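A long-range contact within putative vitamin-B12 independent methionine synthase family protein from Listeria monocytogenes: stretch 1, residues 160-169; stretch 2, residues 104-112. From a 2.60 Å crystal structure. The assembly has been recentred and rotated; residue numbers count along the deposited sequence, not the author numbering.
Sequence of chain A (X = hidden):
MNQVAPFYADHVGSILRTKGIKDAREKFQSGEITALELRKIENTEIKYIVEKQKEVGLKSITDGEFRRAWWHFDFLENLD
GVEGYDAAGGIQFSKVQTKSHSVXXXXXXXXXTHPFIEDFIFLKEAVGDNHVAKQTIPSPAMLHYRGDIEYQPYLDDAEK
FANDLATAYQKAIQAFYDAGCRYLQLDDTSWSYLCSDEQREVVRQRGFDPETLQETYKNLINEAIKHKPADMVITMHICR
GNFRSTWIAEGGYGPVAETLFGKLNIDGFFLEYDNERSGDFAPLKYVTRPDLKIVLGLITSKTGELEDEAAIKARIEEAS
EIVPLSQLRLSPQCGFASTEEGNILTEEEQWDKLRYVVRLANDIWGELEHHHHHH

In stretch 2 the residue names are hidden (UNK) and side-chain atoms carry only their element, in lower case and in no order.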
# COMPACT_ATOMS: atom_id res chain seq x y z
N LYS A 160 7.36 4.58 -24.64
CA LYS A 160 7.00 3.20 -24.93
C LYS A 160 6.98 2.39 -23.63
O LYS A 160 6.03 1.64 -23.36
CB LYS A 160 8.00 2.60 -25.93
CG LYS A 160 7.43 1.56 -26.87
CD LYS A 160 7.16 0.23 -26.19
CE LYS A 160 6.64 -0.82 -27.18
NZ LYS A 160 7.62 -1.17 -28.25
N PHE A 161 8.02 2.55 -22.82
CA PHE A 161 8.14 1.85 -21.54
C PHE A 161 6.97 2.17 -20.61
O PHE A 161 6.32 1.27 -20.09
CB PHE A 161 9.45 2.22 -20.85
CG PHE A 161 9.57 1.67 -19.46
CD1 PHE A 161 9.52 0.30 -19.23
CD2 PHE A 161 9.76 2.53 -18.38
CE1 PHE A 161 9.66 -0.20 -17.93
CE2 PHE A 161 9.90 2.04 -17.08
CZ PHE A 161 9.85 0.67 -16.85
N ALA A 162 6.70 3.47 -20.43
CA ALA A 162 5.62 3.92 -19.55
C ALA A 162 4.26 3.40 -20.01
O ALA A 162 3.45 2.95 -19.20
CB ALA A 162 5.59 5.44 -19.47
N ASN A 163 4.01 3.44 -21.31
CA ASN A 163 2.73 2.95 -21.82
C ASN A 163 2.45 1.49 -21.48
O ASN A 163 1.45 1.19 -20.85
CB ASN A 163 2.63 3.15 -23.33
CG ASN A 163 2.79 4.60 -23.75
OD1 ASN A 163 2.62 4.94 -24.92
ND2 ASN A 163 3.11 5.47 -22.78
N ASP A 164 3.34 0.59 -21.89
CA ASP A 164 3.16 -0.84 -21.64
C ASP A 164 2.99 -1.13 -20.15
O ASP A 164 2.11 -1.90 -19.76
CB ASP A 164 4.36 -1.66 -22.16
CG ASP A 164 4.56 -1.54 -23.68
OD1 ASP A 164 5.45 -2.24 -24.22
OD2 ASP A 164 3.84 -0.75 -24.34
N LEU A 165 3.84 -0.51 -19.33
CA LEU A 165 3.79 -0.70 -17.89
C LEU A 165 2.40 -0.31 -17.34
O LEU A 165 1.86 -1.00 -16.46
CB LEU A 165 4.91 0.12 -17.22
CG LEU A 165 5.07 0.12 -15.69
CD1 LEU A 165 5.33 -1.31 -15.21
CD2 LEU A 165 6.21 1.03 -15.26
N ALA A 166 1.81 0.75 -17.87
CA ALA A 166 0.48 1.20 -17.45
C ALA A 166 -0.61 0.19 -17.86
O ALA A 166 -1.55 -0.06 -17.08
CB ALA A 166 0.19 2.59 -18.05
N THR A 167 -0.51 -0.38 -19.07
CA THR A 167 -1.48 -1.37 -19.53
C THR A 167 -1.26 -2.62 -18.70
O THR A 167 -2.22 -3.31 -18.34
CB THR A 167 -1.28 -1.75 -21.03
OG1 THR A 167 -1.63 -0.65 -21.86
CG2 THR A 167 -2.16 -2.94 -21.41
N ALA A 168 -0.01 -2.92 -18.40
CA ALA A 168 0.27 -4.10 -17.57
C ALA A 168 -0.49 -3.90 -16.26
O ALA A 168 -1.02 -4.87 -15.69
CB ALA A 168 1.76 -4.23 -17.30
N TYR A 169 -0.56 -2.66 -15.79
CA TYR A 169 -1.28 -2.36 -14.56
C TYR A 169 -2.80 -2.31 -14.75
O TYR A 169 -3.54 -2.75 -13.87
CB TYR A 169 -0.75 -1.07 -13.91
CG TYR A 169 0.29 -1.33 -12.82
CD1 TYR A 169 -0.07 -1.34 -11.47
CD2 TYR A 169 1.62 -1.59 -13.15
CE1 TYR A 169 0.87 -1.60 -10.47
CE2 TYR A 169 2.58 -1.86 -12.15
CZ TYR A 169 2.19 -1.86 -10.81
OH TYR A 169 3.11 -2.12 -9.83
N UNK A 104 15.20 -6.76 -13.39
CA UNK A 104 15.70 -6.41 -14.71
C UNK A 104 14.54 -6.44 -15.71
O UNK A 104 13.74 -7.38 -15.71
n UNK A 104 18.91 -6.70 -11.47
c UNK A 104 16.78 -7.42 -15.15
c UNK A 104 19.74 -6.78 -12.71
c UNK A 104 18.89 -6.61 -13.96
c UNK A 104 17.86 -7.73 -14.10
N UNK A 105 14.42 -5.41 -16.53
CA UNK A 105 13.37 -5.39 -17.54
C UNK A 105 14.09 -5.82 -18.80
O UNK A 105 14.85 -5.04 -19.37
c UNK A 105 11.86 -3.99 -18.98
c UNK A 105 12.00 -3.52 -16.54
c UNK A 105 12.88 -3.00 -15.44
c UNK A 105 12.77 -3.98 -17.77
N UNK A 106 13.87 -7.07 -19.23
CA UNK A 106 14.53 -7.60 -20.42
C UNK A 106 13.61 -7.89 -21.58
O UNK A 106 14.05 -8.39 -22.61
c UNK A 106 16.29 -8.74 -19.01
o UNK A 106 14.32 -9.92 -19.75
c UNK A 106 15.27 -8.92 -20.13
N UNK A 107 12.33 -7.58 -21.43
CA UNK A 107 11.41 -7.83 -22.52
C UNK A 107 10.20 -6.94 -22.37
O UNK A 107 10.10 -6.20 -21.40
N UNK A 108 9.26 -6.99 -23.32
CA UNK A 108 8.05 -6.18 -23.30
C UNK A 108 7.16 -6.44 -22.07
O UNK A 108 6.69 -7.56 -21.88
c UNK A 108 9.25 -7.92 -24.47
c UNK A 108 7.78 -7.98 -24.81
c UNK A 108 7.38 -6.55 -24.62
N UNK A 109 6.94 -5.40 -21.27
CA UNK A 109 6.13 -5.48 -20.05
C UNK A 109 4.70 -5.96 -20.32
O UNK A 109 4.03 -5.47 -21.22
c UNK A 109 6.00 -4.08 -19.35
c UNK A 109 7.38 -3.42 -19.17
c UNK A 109 5.31 -4.23 -18.01
c UNK A 109 8.30 -4.12 -18.18
N UNK A 110 4.23 -6.92 -19.52
CA UNK A 110 2.88 -7.41 -19.71
C UNK A 110 2.36 -8.20 -18.52
O UNK A 110 3.12 -8.59 -17.64
c UNK A 110 1.37 -8.51 -21.43
o UNK A 110 0.47 -7.70 -21.12
c UNK A 110 2.80 -8.24 -20.99
o UNK A 110 1.14 -9.53 -22.10
N UNK A 111 1.05 -8.42 -18.50
CA UNK A 111 0.43 -9.16 -17.42
C UNK A 111 -0.47 -10.23 -18.04
O UNK A 111 -1.21 -9.96 -18.98
c UNK A 111 -0.39 -8.20 -16.55
c UNK A 111 -2.07 -9.80 -15.57
c UNK A 111 -2.71 -10.41 -14.50
c UNK A 111 -2.34 -10.07 -13.21
c UNK A 111 -1.33 -9.11 -13.00
c UNK A 111 -0.71 -8.51 -14.09
c UNK A 111 -1.07 -8.85 -15.38
N UNK A 112 -0.40 -11.44 -17.50
CA UNK A 112 -1.21 -12.53 -18.01
C UNK A 112 -1.74 -13.38 -16.88
O UNK A 112 -2.94 -13.45 -16.64
c UNK A 112 -0.39 -13.45 -18.93
o UNK A 112 -0.02 -12.73 -20.11
c UNK A 112 -1.19 -14.68 -19.30

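Position 104 carries four carbons in an unbranched row ending in a nitrogen, and nothing of stretch 1 lies within 10 Å of them. A four-carbon chain with a terminal nitrogen is lysine, Lys104; that nitrogen is hydrogen-bonded elsewhere in the structure.

Position 105 has four carbons, forked at the first, with one arm two carbons long. This beta-branched pattern is isoleucine. Ile105 directs its CA-to-CB bond toward the helix, and its CG1 lies 4.3 Å from Phe161 CE1, an apolar contact oblique to the ring.

At position 106 a single carbon bears one oxygen and one carbon, out of reach of the helix: threonine, Thr106.

Position 107 has no side-chain atoms and is therefore glycine. The chain turns a corner at Gly107, with phi/psi of -157/177°.

At position 108 three carbons close a ring onto the backbone N, as in proline alone among the standard residues. The Pro108 side chain comes nearest to stretch 1 at Pro108 CB to Asp164 OD1, 4.7 Å, beyond contact range. An ideal CB on Gly107 would lie 2.9 Å from Pro108 CD, a clash.

Position 109 again shows four carbons forked at the first, one arm two carbons long, so it too is isoleucine. Ile109 points toward the helix and loses 99 Å² to it, the largest area of any residue in the contact. Its CG2 lies 3.6 Å from Ala168 CB and 4.0 Å from Leu165 CD1, while its CG1 reaches to 4.1 Å from Phe161 CE1. Its CB is 4.1 Å from Asp164 CB.

At position 110 two carbons, the second with two oxygens, identify aspartate. Asp110 points its CA-to-CB bond away from the helix, but its CA packs 4.1 Å from Ala168 CB.

Position 111 has one carbon followed by a six-carbon ring without oxygen: phenylalanine. Phe111 CB lies 3.5 Å from Ala168 O, although the end of the side chain leads away. Its backbone N donates a weak hydrogen bond to Asp110 OD1 (2.8 Å, 143°).

Position 112 repeats one carbon bearing an oxygen and a carbon, giving Thr112, whose OG1 is 9.0 Å from Ala168 CA, out of reach.

The contact works by packing, since no hydrogen bond crosses it. The axes of helix 160-169 and strand 108-110 approach to 6.8 Å, with 21° between their N-to-C directions. Ala168 CA lies 4.7 Å from Asp110 CA, and Ile109 fits against Phe161, Asp164, Leu165 and Ala168, burying much of the 356 Å² total.

Stretch 2 (104-112) KITGPIDFT
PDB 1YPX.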